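Local atomic coordinates of peptidyl-prolyl cis-trans isomerase cyclophilin-type (Toxoplasma gondii, PDB entry 3BO7), a protein that probably catalyses the cis-trans isomerisation of peptide bonds before proline, speeding protein folding, and here carries the immunosuppressant cyclosporin A. Residues 21-26 and 95-100; 27-32 and 90-95; 47-52 and 56-61. One frame throughout, in Å; residues are numbered along the deposited sequence.

Contact 1 of 3, residues 21-26 and 95-100; sequences ELHADM and NRLVHQ
Met26 and Leu97 face each other where two backbones come no nearer than 8.3 Å, CA to CA, and no hydrogen bond joins the segments. Side chains bridge the gap. Leu97 sits in the middle and uses both methyls. Its CD1 lies 3.8 Å from CB of Met26. Its CD2 goes over one face of the His23 imidazole, in a CH-pi contact 4.0 Å from the ring centroid and 28° off the normal. Met26 folds over the leucine. Its chain bends at the last torsion (chi3 -81°), which brings CE to 3.9 Å from CD2 of Leu97, while SD packs against CG of the same leucine. The other side of the thioether meets Arg96. There SD lies 3.8 Å above the guanidinium plane of Arg96, not over the centre but near its outer atoms, and CG approaches NH2. The arginine's NE forms a salt bridge with Asp94, which probably helps to hold the flat group over the methionine. His23 is the centre of an inverse gamma turn, and its ND1 is hydrogen-bonded to Lys6. The turn follows strand 16-22, whose end pairs with strand 135-141. On this strand Leu22 packs against Cys31 and Leu35 of helix 28-39. The contact thus lays the loop before strand 104-107 against the turn that leads from strand 16-22 into that helix.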
loop_
_atom_site.group_PDB
_atom_site.type_symbol
_atom_site.label_atom_id
_atom_site.label_comp_id
_atom_site.label_asym_id
_atom_site.label_seq_id
_atom_site.Cartn_x
_atom_site.Cartn_y
_atom_site.Cartn_z
ATOM N N GLU A 21 7.685 6.824 4.013
ATOM C CA GLU A 21 8.186 6.483 5.329
ATOM C C GLU A 21 7.335 5.369 5.924
ATOM O O GLU A 21 6.105 5.459 5.944
ATOM C CB GLU A 21 8.126 7.707 6.228
ATOM C CG GLU A 21 8.482 7.443 7.675
ATOM C CD GLU A 21 8.508 8.713 8.480
ATOM O OE1 GLU A 21 7.439 9.336 8.668
ATOM O OE2 GLU A 21 9.605 9.100 8.924
ATOM N N LEU A 22 7.996 4.325 6.420
ATOM C CA LEU A 22 7.309 3.238 7.096
ATOM C C LEU A 22 7.407 3.365 8.616
ATOM O O LEU A 22 8.496 3.516 9.156
ATOM C CB LEU A 22 7.884 1.896 6.641
ATOM C CG LEU A 22 7.702 1.462 5.187
ATOM C CD1 LEU A 22 8.281 0.081 5.047
ATOM C CD2 LEU A 22 6.250 1.457 4.754
ATOM N N HIS A 23 6.267 3.286 9.300
ATOM C CA HIS A 23 6.226 3.354 10.763
ATOM C C HIS A 23 6.532 2.011 11.436
ATOM O O HIS A 23 5.694 1.450 12.143
ATOM C CB HIS A 23 4.874 3.879 11.244
ATOM C CG HIS A 23 4.468 5.168 10.612
ATOM N ND1 HIS A 23 5.235 6.313 10.692
ATOM C CD2 HIS A 23 3.366 5.502 9.900
ATOM C CE1 HIS A 23 4.625 7.292 10.049
ATOM N NE2 HIS A 23 3.489 6.827 9.561
ATOM N N ALA A 24 7.749 1.521 11.213
ATOM C CA ALA A 24 8.266 0.295 11.821
ATOM C C ALA A 24 8.261 0.329 13.345
ATOM O O ALA A 24 8.353 -0.722 13.998
ATOM C CB ALA A 24 9.665 0.035 11.318
ATOM N N ASP A 25 8.162 1.537 13.902
ATOM C CA ASP A 25 8.089 1.730 15.345
ATOM C C ASP A 25 6.702 1.425 15.936
ATOM O O ASP A 25 6.598 0.996 17.092
ATOM C CB ASP A 25 8.554 3.145 15.739
ATOM C CG ASP A 25 7.797 4.260 15.008
ATOM O OD1 ASP A 25 7.282 4.049 13.890
ATOM O OD2 ASP A 25 7.736 5.377 15.562
ATOM N N MET A 26 5.653 1.641 15.141
ATOM C CA MET A 26 4.265 1.508 15.599
ATOM C C MET A 26 3.523 0.364 14.901
ATOM O O MET A 26 2.528 -0.143 15.420
ATOM C CB MET A 26 3.504 2.824 15.401
ATOM C CG MET A 26 3.929 3.942 16.341
ATOM S SD MET A 26 3.137 5.530 15.996
ATOM C CE MET A 26 4.123 6.168 14.648
ATOM N N ASN A 95 -3.016 4.881 18.420
ATOM C CA ASN A 95 -3.867 6.080 18.444
ATOM C C ASN A 95 -3.262 7.282 17.743
ATOM O O ASN A 95 -3.976 8.194 17.341
ATOM C CB ASN A 95 -4.222 6.479 19.883
ATOM C CG ASN A 95 -5.027 5.422 20.608
ATOM O OD1 ASN A 95 -4.779 5.150 21.784
ATOM N ND2 ASN A 95 -5.999 4.822 19.920
ATOM N N ARG A 96 -1.940 7.280 17.621
ATOM C CA ARG A 96 -1.222 8.350 16.945
ATOM C C ARG A 96 -1.267 8.176 15.432
ATOM O O ARG A 96 -0.867 9.078 14.685
ATOM C CB ARG A 96 0.220 8.402 17.446
ATOM C CG ARG A 96 0.342 8.710 18.949
ATOM C CD ARG A 96 1.725 8.362 19.477
ATOM N NE ARG A 96 1.920 6.917 19.571
ATOM C CZ ARG A 96 3.063 6.324 19.917
ATOM N NH1 ARG A 96 4.142 7.051 20.204
ATOM N NH2 ARG A 96 3.130 5.001 19.966
ATOM N N LEU A 97 -1.760 7.019 14.988
ATOM C CA LEU A 97 -1.902 6.710 13.570
ATOM C C LEU A 97 -3.368 6.609 13.153
ATOM O O LEU A 97 -4.055 5.623 13.452
ATOM C CB LEU A 97 -1.142 5.430 13.209
ATOM C CG LEU A 97 0.384 5.492 13.281
ATOM C CD1 LEU A 97 0.983 4.138 12.942
ATOM C CD2 LEU A 97 0.932 6.588 12.374
ATOM N N VAL A 98 -3.825 7.649 12.457
ATOM C CA VAL A 98 -5.206 7.772 11.997
ATOM C C VAL A 98 -5.257 8.079 10.489
ATOM O O VAL A 98 -4.304 8.639 9.937
ATOM C CB VAL A 98 -5.991 8.832 12.811
ATOM C CG1 VAL A 98 -6.118 8.393 14.278
ATOM C CG2 VAL A 98 -5.341 10.218 12.707
ATOM N N HIS A 99 -6.354 7.688 9.833
ATOM C CA HIS A 99 -6.523 7.896 8.396
ATOM C C HIS A 99 -6.938 9.336 8.120
ATOM O O HIS A 99 -8.027 9.601 7.606
ATOM C CB HIS A 99 -7.547 6.912 7.807
ATOM C CG HIS A 99 -7.189 5.474 8.017
ATOM N ND1 HIS A 99 -7.471 4.801 9.187
ATOM C CD2 HIS A 99 -6.541 4.593 7.222
ATOM C CE1 HIS A 99 -7.030 3.560 9.094
ATOM N NE2 HIS A 99 -6.461 3.408 7.910
ATOM N N GLN A 100 -6.056 10.263 8.466
ATOM C CA GLN A 100 -6.340 11.679 8.319
ATOM C C GLN A 100 -5.485 12.272 7.220
ATOM O O GLN A 100 -4.264 12.129 7.223
ATOM C CB GLN A 100 -6.080 12.395 9.636
ATOM C CG GLN A 100 -6.530 13.839 9.665
ATOM C CD GLN A 100 -6.592 14.397 11.080
ATOM O OE1 GLN A 100 -6.080 15.488 11.350
ATOM N NE2 GLN A 100 -7.228 13.655 11.988
#

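Contact 2 of 3, residues 27-32 and 90-95; sequences APRACD and EDEFDN. With SO4 (sulfate ion), chain I; EDO (1,2-ethanediol), chain N.
Glu92 reaches across to the first turn of helix 28-39 and meets its backbone with both carboxylate oxygens. The CA of Glu92 lies 5.6 Å from the CA of Ala27, the N-cap residue of the helix. Arg29 N donates to OE2 of Glu92 at 2.9 Å, with an angle of 160° at the hydrogen. This bond uses the syn lone pair of OE2. Ala30 N donates to OE1 of Glu92 at 3.0 Å, and is also on the syn side, though 17° out of the carboxylate plane. Two bonds to neighbouring amides limit rotation of the carboxylate. Its negative charge probably interacts favourably with the helix dipole. The apolar atoms around it are close: CD of Pro28 is 3.4 Å from OE2 of Glu92, and CB of Ala30 is 3.5 Å from OE1. Behind this part, Ala27 and Ala30 rest on Phe136 of strand 135-141. Glu92 N is in turn hydrogen-bonded to Thr134, which helps to place the residue.

The outer side is much looser. The exposed Arg29 starts toward Glu92, but its chain bends at chi2 (-109°) and chi3 and carries the guanidinium away, so the two charged groups form no salt bridge. Its NH1 instead binds O2 of a sulfate at 2.8 Å. The same ion takes a bond from Glu90 N to its O4, at 2.9 Å, and so bridges the two segments. NH2 has a weak bond to an ethanediol. Both small molecules probably come from the crystallisation liquor.

The motif is a carboxylate, remote in sequence, that accepts two backbone N-H groups in the first turn of a helix. It joins the loop before strand 104-107 to the start of helix 28-39.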
loop_
_atom_site.group_PDB
_atom_site.type_symbol
_atom_site.label_atom_id
_atom_site.label_comp_id
_atom_site.label_asym_id
_atom_site.label_seq_id
_atom_site.Cartn_x
_atom_site.Cartn_y
_atom_site.Cartn_z
ATOM N N ALA A 27 4.004 -0.031 13.725
ATOM C CA ALA A 27 3.439 -1.162 12.990
ATOM C C ALA A 27 4.540 -2.073 12.417
ATOM O O ALA A 27 4.602 -2.277 11.204
ATOM C CB ALA A 27 2.475 -0.675 11.885
ATOM N N PRO A 28 5.396 -2.634 13.300
ATOM C CA PRO A 28 6.559 -3.442 12.909
ATOM C C PRO A 28 6.264 -4.627 11.992
ATOM O O PRO A 28 7.003 -4.850 11.035
ATOM C CB PRO A 28 7.119 -3.941 14.255
ATOM C CG PRO A 28 6.034 -3.681 15.265
ATOM C CD PRO A 28 5.304 -2.505 14.770
ATOM N N ARG A 29 5.200 -5.378 12.269
ATOM C CA ARG A 29 4.906 -6.595 11.491
ATOM C C ARG A 29 4.512 -6.280 10.052
ATOM O O ARG A 29 4.942 -6.966 9.116
ATOM C CB ARG A 29 3.820 -7.422 12.178
ATOM C CG ARG A 29 4.222 -7.939 13.546
ATOM C CD ARG A 29 4.453 -9.440 13.520
ATOM N NE ARG A 29 5.825 -9.816 13.211
ATOM C CZ ARG A 29 6.191 -11.020 12.772
ATOM N NH1 ARG A 29 5.283 -11.968 12.561
ATOM N NH2 ARG A 29 7.476 -11.263 12.520
ATOM N N ALA A 30 3.708 -5.234 9.879
ATOM C CA ALA A 30 3.272 -4.809 8.554
ATOM C C ALA A 30 4.428 -4.235 7.734
ATOM O O ALA A 30 4.511 -4.461 6.528
ATOM C CB ALA A 30 2.111 -3.809 8.662
ATOM N N CYS A 31 5.321 -3.500 8.395
ATOM C CA CYS A 31 6.494 -2.922 7.738
ATOM C C CYS A 31 7.475 -4.013 7.354
ATOM O O CYS A 31 7.968 -4.048 6.222
ATOM C CB CYS A 31 7.161 -1.904 8.645
ATOM S SG CYS A 31 6.144 -0.469 8.914
ATOM N N ASP A 32 7.726 -4.919 8.293
ATOM C CA ASP A 32 8.593 -6.072 8.057
ATOM C C ASP A 32 8.117 -6.928 6.885
ATOM O O ASP A 32 8.882 -7.207 5.959
ATOM C CB ASP A 32 8.691 -6.918 9.319
ATOM C CG ASP A 32 9.899 -7.812 9.322
ATOM O OD1 ASP A 32 10.690 -7.754 8.351
ATOM O OD2 ASP A 32 10.061 -8.569 10.305
ATOM N N GLU A 90 -1.569 -10.338 12.030
ATOM C CA GLU A 90 -2.513 -9.599 12.849
ATOM C C GLU A 90 -2.455 -8.093 12.617
ATOM O O GLU A 90 -1.450 -7.546 12.145
ATOM C CB GLU A 90 -2.300 -9.928 14.325
ATOM C CG GLU A 90 -2.655 -11.373 14.685
ATOM C CD GLU A 90 -2.580 -11.664 16.181
ATOM O OE1 GLU A 90 -2.785 -12.845 16.573
ATOM O OE2 GLU A 90 -2.324 -10.719 16.964
ATOM N N ASP A 91 -3.556 -7.433 12.939
ATOM C CA ASP A 91 -3.654 -5.994 12.808
ATOM C C ASP A 91 -2.778 -5.297 13.845
ATOM O O ASP A 91 -2.482 -5.858 14.911
ATOM C CB ASP A 91 -5.113 -5.549 12.959
ATOM C CG ASP A 91 -6.004 -6.050 11.826
ATOM O OD1 ASP A 91 -5.583 -5.989 10.645
ATOM O OD2 ASP A 91 -7.134 -6.501 12.125
ATOM N N GLU A 92 -2.360 -4.080 13.516
ATOM C CA GLU A 92 -1.580 -3.255 14.424
ATOM C C GLU A 92 -2.116 -1.842 14.367
ATOM O O GLU A 92 -2.022 -1.171 13.337
ATOM C CB GLU A 92 -0.107 -3.261 14.048
ATOM C CG GLU A 92 0.555 -4.632 14.066
ATOM C CD GLU A 92 1.879 -4.623 13.342
ATOM O OE1 GLU A 92 1.872 -4.491 12.089
ATOM O OE2 GLU A 92 2.919 -4.759 14.024
ATOM N N PHE A 93 -2.692 -1.410 15.483
ATOM C CA PHE A 93 -3.308 -0.113 15.585
ATOM C C PHE A 93 -2.528 0.694 16.601
ATOM O O PHE A 93 -1.820 0.125 17.436
ATOM C CB PHE A 93 -4.780 -0.248 15.992
ATOM C CG PHE A 93 -5.575 -1.188 15.114
ATOM C CD1 PHE A 93 -5.532 -1.074 13.720
ATOM C CD2 PHE A 93 -6.377 -2.182 15.682
ATOM C CE1 PHE A 93 -6.256 -1.949 12.907
ATOM C CE2 PHE A 93 -7.117 -3.058 14.873
ATOM C CZ PHE A 93 -7.057 -2.934 13.482
ATOM N N ASP A 94 -2.644 2.016 16.506
ATOM C CA ASP A 94 -1.969 2.938 17.399
ATOM C C ASP A 94 -2.735 4.244 17.287
ATOM O O ASP A 94 -3.076 4.665 16.186
ATOM C CB ASP A 94 -0.504 3.109 16.969
ATOM C CG ASP A 94 0.356 3.806 18.024
ATOM O OD1 ASP A 94 0.067 4.968 18.394
ATOM O OD2 ASP A 94 1.359 3.202 18.455
ATOM N N ASN A 95 -3.016 4.881 18.420
ATOM C CA ASN A 95 -3.867 6.080 18.444
ATOM C C ASN A 95 -3.262 7.282 17.743
ATOM O O ASN A 95 -3.976 8.194 17.341
ATOM C CB ASN A 95 -4.222 6.479 19.883
ATOM C CG ASN A 95 -5.027 5.422 20.608
ATOM O OD1 ASN A 95 -4.779 5.150 21.784
ATOM N ND2 ASN A 95 -5.999 4.822 19.920
HETATM S S SO4 I . 1.617 -11.889 13.567
HETATM O O1 SO4 I . 1.746 -10.464 13.309
HETATM O O2 SO4 I . 2.593 -12.626 12.771
HETATM O O3 SO4 I . 1.845 -12.185 14.985
HETATM O O4 SO4 I . 0.256 -12.296 13.223
HETATM C C1 EDO N . 9.515 -14.132 11.523
HETATM O O1 EDO N . 8.135 -14.505 11.619
HETATM C C2 EDO N . 10.295 -15.293 10.915
HETATM O O2 EDO N . 11.511 -14.829 10.311
#

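Contact 3 of 3, residues 47-52 and 56-61; sequences IFHRCI and MIQGGR. With SO4 (sulfate ion), chain L.
Ile57 fills the apolar centre between Phe48 and Cys51. Its CD1 lies 3.6 Å from CB of Phe48, and CG1 is 3.9 Å from CB of Cys51. The ring of Phe48 also meets that of Trp149, the planes at about 45°. The backbones form an antiparallel hairpin. Gln58 N donates to Arg50 O at 2.7 Å, and Ile52 N to Met56 O at 3.0 Å. Two residues, His49 and Arg50, lie opposite the single Gln58, which makes a classic bulge, and the bond from His49 N to Gln58 O is weak.

Arg50 and Gln58 are the polar pair on the face that also holds Met56. Arg50 leaves with CG opposite the backbone N (chi1 179°) and runs extended to NE. Its NH1 donates to OE1 of Gln58 at 2.8 Å, in the guanidinium plane, while the amide stands 88° to that plane. Met56 CE sits 3.4 Å above one guanidinium face. Farther out, Arg61 NE holds an oxygen of a sulfate, probably from the crystallisation liquor.

Arg50 NH2 and Gln58 NE2 both bond the backbone of the bound peptide. The Arg50-Gln58 bond probably helps to align two donors for the ligand, consistent with the conserved arginine and glutamine of cyclophilin active sites.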
loop_
_atom_site.group_PDB
_atom_site.type_symbol
_atom_site.label_atom_id
_atom_site.label_comp_id
_atom_site.label_asym_id
_atom_site.label_seq_id
_atom_site.Cartn_x
_atom_site.Cartn_y
_atom_site.Cartn_z
ATOM N N ILE A 47 -0.224 -3.593 -10.158
ATOM C CA ILE A 47 -0.884 -2.353 -10.547
ATOM C C ILE A 47 -1.616 -1.694 -9.377
ATOM O O ILE A 47 -1.704 -2.259 -8.290
ATOM C CB ILE A 47 -1.882 -2.583 -11.720
ATOM C CG1 ILE A 47 -2.868 -3.708 -11.392
ATOM C CG2 ILE A 47 -1.134 -2.847 -13.033
ATOM C CD1 ILE A 47 -4.025 -3.805 -12.377
ATOM N N PHE A 48 -2.108 -0.483 -9.611
ATOM C CA PHE A 48 -3.066 0.145 -8.713
ATOM C C PHE A 48 -4.449 -0.020 -9.346
ATOM O O PHE A 48 -4.833 0.738 -10.241
ATOM C CB PHE A 48 -2.706 1.612 -8.451
ATOM C CG PHE A 48 -1.514 1.789 -7.551
ATOM C CD1 PHE A 48 -1.686 2.033 -6.193
ATOM C CD2 PHE A 48 -0.220 1.699 -8.056
ATOM C CE1 PHE A 48 -0.589 2.196 -5.350
ATOM C CE2 PHE A 48 0.889 1.854 -7.225
ATOM C CZ PHE A 48 0.703 2.104 -5.863
ATOM N N HIS A 49 -5.175 -1.040 -8.870
ATOM C CA HIS A 49 -6.334 -1.618 -9.570
ATOM C C HIS A 49 -7.681 -1.079 -9.115
ATOM O O HIS A 49 -8.706 -1.421 -9.685
ATOM C CB HIS A 49 -6.338 -3.140 -9.389
ATOM C CG HIS A 49 -6.715 -3.573 -8.006
ATOM N ND1 HIS A 49 -5.799 -3.665 -6.980
ATOM C CD2 HIS A 49 -7.912 -3.907 -7.474
ATOM C CE1 HIS A 49 -6.415 -4.053 -5.878
ATOM N NE2 HIS A 49 -7.698 -4.209 -6.151
ATOM N N ARG A 50 -7.688 -0.287 -8.057
ATOM C CA ARG A 50 -8.920 0.319 -7.585
ATOM C C ARG A 50 -8.627 1.751 -7.129
ATOM O O ARG A 50 -7.755 1.983 -6.287
ATOM C CB ARG A 50 -9.565 -0.527 -6.481
ATOM C CG ARG A 50 -10.855 0.067 -5.914
ATOM C CD ARG A 50 -11.667 -0.951 -5.116
ATOM N NE ARG A 50 -12.676 -0.293 -4.288
ATOM C CZ ARG A 50 -12.533 -0.015 -2.991
ATOM N NH1 ARG A 50 -11.419 -0.349 -2.352
ATOM N NH2 ARG A 50 -13.505 0.598 -2.328
ATOM N N CYS A 51 -9.364 2.699 -7.699
ATOM C CA CYS A 51 -9.074 4.122 -7.533
ATOM C C CYS A 51 -10.377 4.898 -7.432
ATOM O O CYS A 51 -11.148 4.966 -8.400
ATOM C CB CYS A 51 -8.223 4.633 -8.709
ATOM S SG CYS A 51 -7.731 6.374 -8.625
ATOM N N ILE A 52 -10.623 5.468 -6.255
ATOM C CA ILE A 52 -11.832 6.238 -6.004
ATOM C C ILE A 52 -11.495 7.670 -5.579
ATOM O O ILE A 52 -10.933 7.898 -4.499
ATOM C CB ILE A 52 -12.764 5.525 -4.979
ATOM C CG1 ILE A 52 -13.172 4.141 -5.529
ATOM C CG2 ILE A 52 -13.990 6.395 -4.654
ATOM C CD1 ILE A 52 -13.858 3.217 -4.543
ATOM N N MET A 56 -9.289 6.915 -1.914
ATOM C CA MET A 56 -7.981 6.248 -1.925
ATOM C C MET A 56 -7.717 5.549 -3.253
ATOM O O MET A 56 -8.613 5.412 -4.085
ATOM C CB MET A 56 -7.867 5.242 -0.768
ATOM C CG MET A 56 -8.960 4.169 -0.770
ATOM S SD MET A 56 -8.546 2.735 -1.766
ATOM C CE MET A 56 -9.954 2.667 -2.878
ATOM N N ILE A 57 -6.468 5.125 -3.434
ATOM C CA ILE A 57 -6.075 4.222 -4.500
ATOM C C ILE A 57 -5.486 2.972 -3.842
ATOM O O ILE A 57 -4.780 3.071 -2.833
ATOM C CB ILE A 57 -5.093 4.895 -5.508
ATOM C CG1 ILE A 57 -4.933 4.047 -6.766
ATOM C CG2 ILE A 57 -3.743 5.250 -4.855
ATOM C CD1 ILE A 57 -4.244 4.777 -7.937
ATOM N N GLN A 58 -5.789 1.808 -4.413
ATOM C CA GLN A 58 -5.469 0.516 -3.822
ATOM C C GLN A 58 -4.569 -0.304 -4.741
ATOM O O GLN A 58 -4.807 -0.352 -5.945
ATOM C CB GLN A 58 -6.770 -0.241 -3.532
ATOM C CG GLN A 58 -6.608 -1.553 -2.778
ATOM C CD GLN A 58 -7.933 -2.293 -2.586
ATOM O OE1 GLN A 58 -9.017 -1.734 -2.795
ATOM N NE2 GLN A 58 -7.845 -3.557 -2.177
ATOM N N GLY A 59 -3.544 -0.942 -4.165
ATOM C CA GLY A 59 -2.605 -1.790 -4.922
ATOM C C GLY A 59 -2.136 -3.025 -4.164
ATOM O O GLY A 59 -2.722 -3.398 -3.154
ATOM N N GLY A 60 -1.097 -3.676 -4.674
ATOM C CA GLY A 60 -0.445 -4.794 -3.984
ATOM C C GLY A 60 -1.009 -6.187 -4.200
ATOM O O GLY A 60 -0.611 -7.130 -3.512
ATOM N N ARG A 61 -1.941 -6.326 -5.140
ATOM C CA ARG A 61 -2.573 -7.616 -5.396
ATOM C C ARG A 61 -1.755 -8.487 -6.359
ATOM O O ARG A 61 -1.653 -8.187 -7.549
ATOM C CB ARG A 61 -4.007 -7.433 -5.905
ATOM C CG ARG A 61 -4.758 -8.749 -6.035
ATOM C CD ARG A 61 -6.274 -8.602 -5.993
ATOM N NE ARG A 61 -6.899 -9.916 -6.149
ATOM C CZ ARG A 61 -7.202 -10.732 -5.140
ATOM N NH1 ARG A 61 -6.966 -10.366 -3.882
ATOM N NH2 ARG A 61 -7.753 -11.914 -5.388
HETATM S S SO4 L . -8.575 -11.820 -9.114
HETATM O O1 SO4 L . -7.867 -10.668 -8.559
HETATM O O2 SO4 L . -8.896 -11.567 -10.516
HETATM O O3 SO4 L . -7.775 -13.039 -9.021
HETATM O O4 SO4 L . -9.807 -12.005 -8.354
HETATM O O HOH W 1 -1.535 -5.939 -8.858
HETATM O O HOH W 2 0.584 -2.207 -6.480
HETATM O O HOH W 3 -3.262 -4.459 -7.291
HETATM O O HOH W 4 -10.433 -4.126 -4.436
#

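From the N terminus, strand 16-22 leads through residues 23-27 into helix 28-39. Contact 1 closes the longest loop, from 21-26 to 95-100. Contact 2 nests inside it, joining 27-32 to 90-95. Contact 3 is nested inside both and closes the short hairpin 47-52/56-61. None of the loops cross. Contacts 1 and 2 share Asn95 and touch, with Met26 CG 3.4 Å from Asp94 OD2. Together they fasten one long loop to the end of a strand and the start of a helix. Contact 3 lies on the opposite side of the chain's centre, its centre about 20 Å from either of theirs. It forms one margin of the antiparallel sheet that contact 1 also reaches.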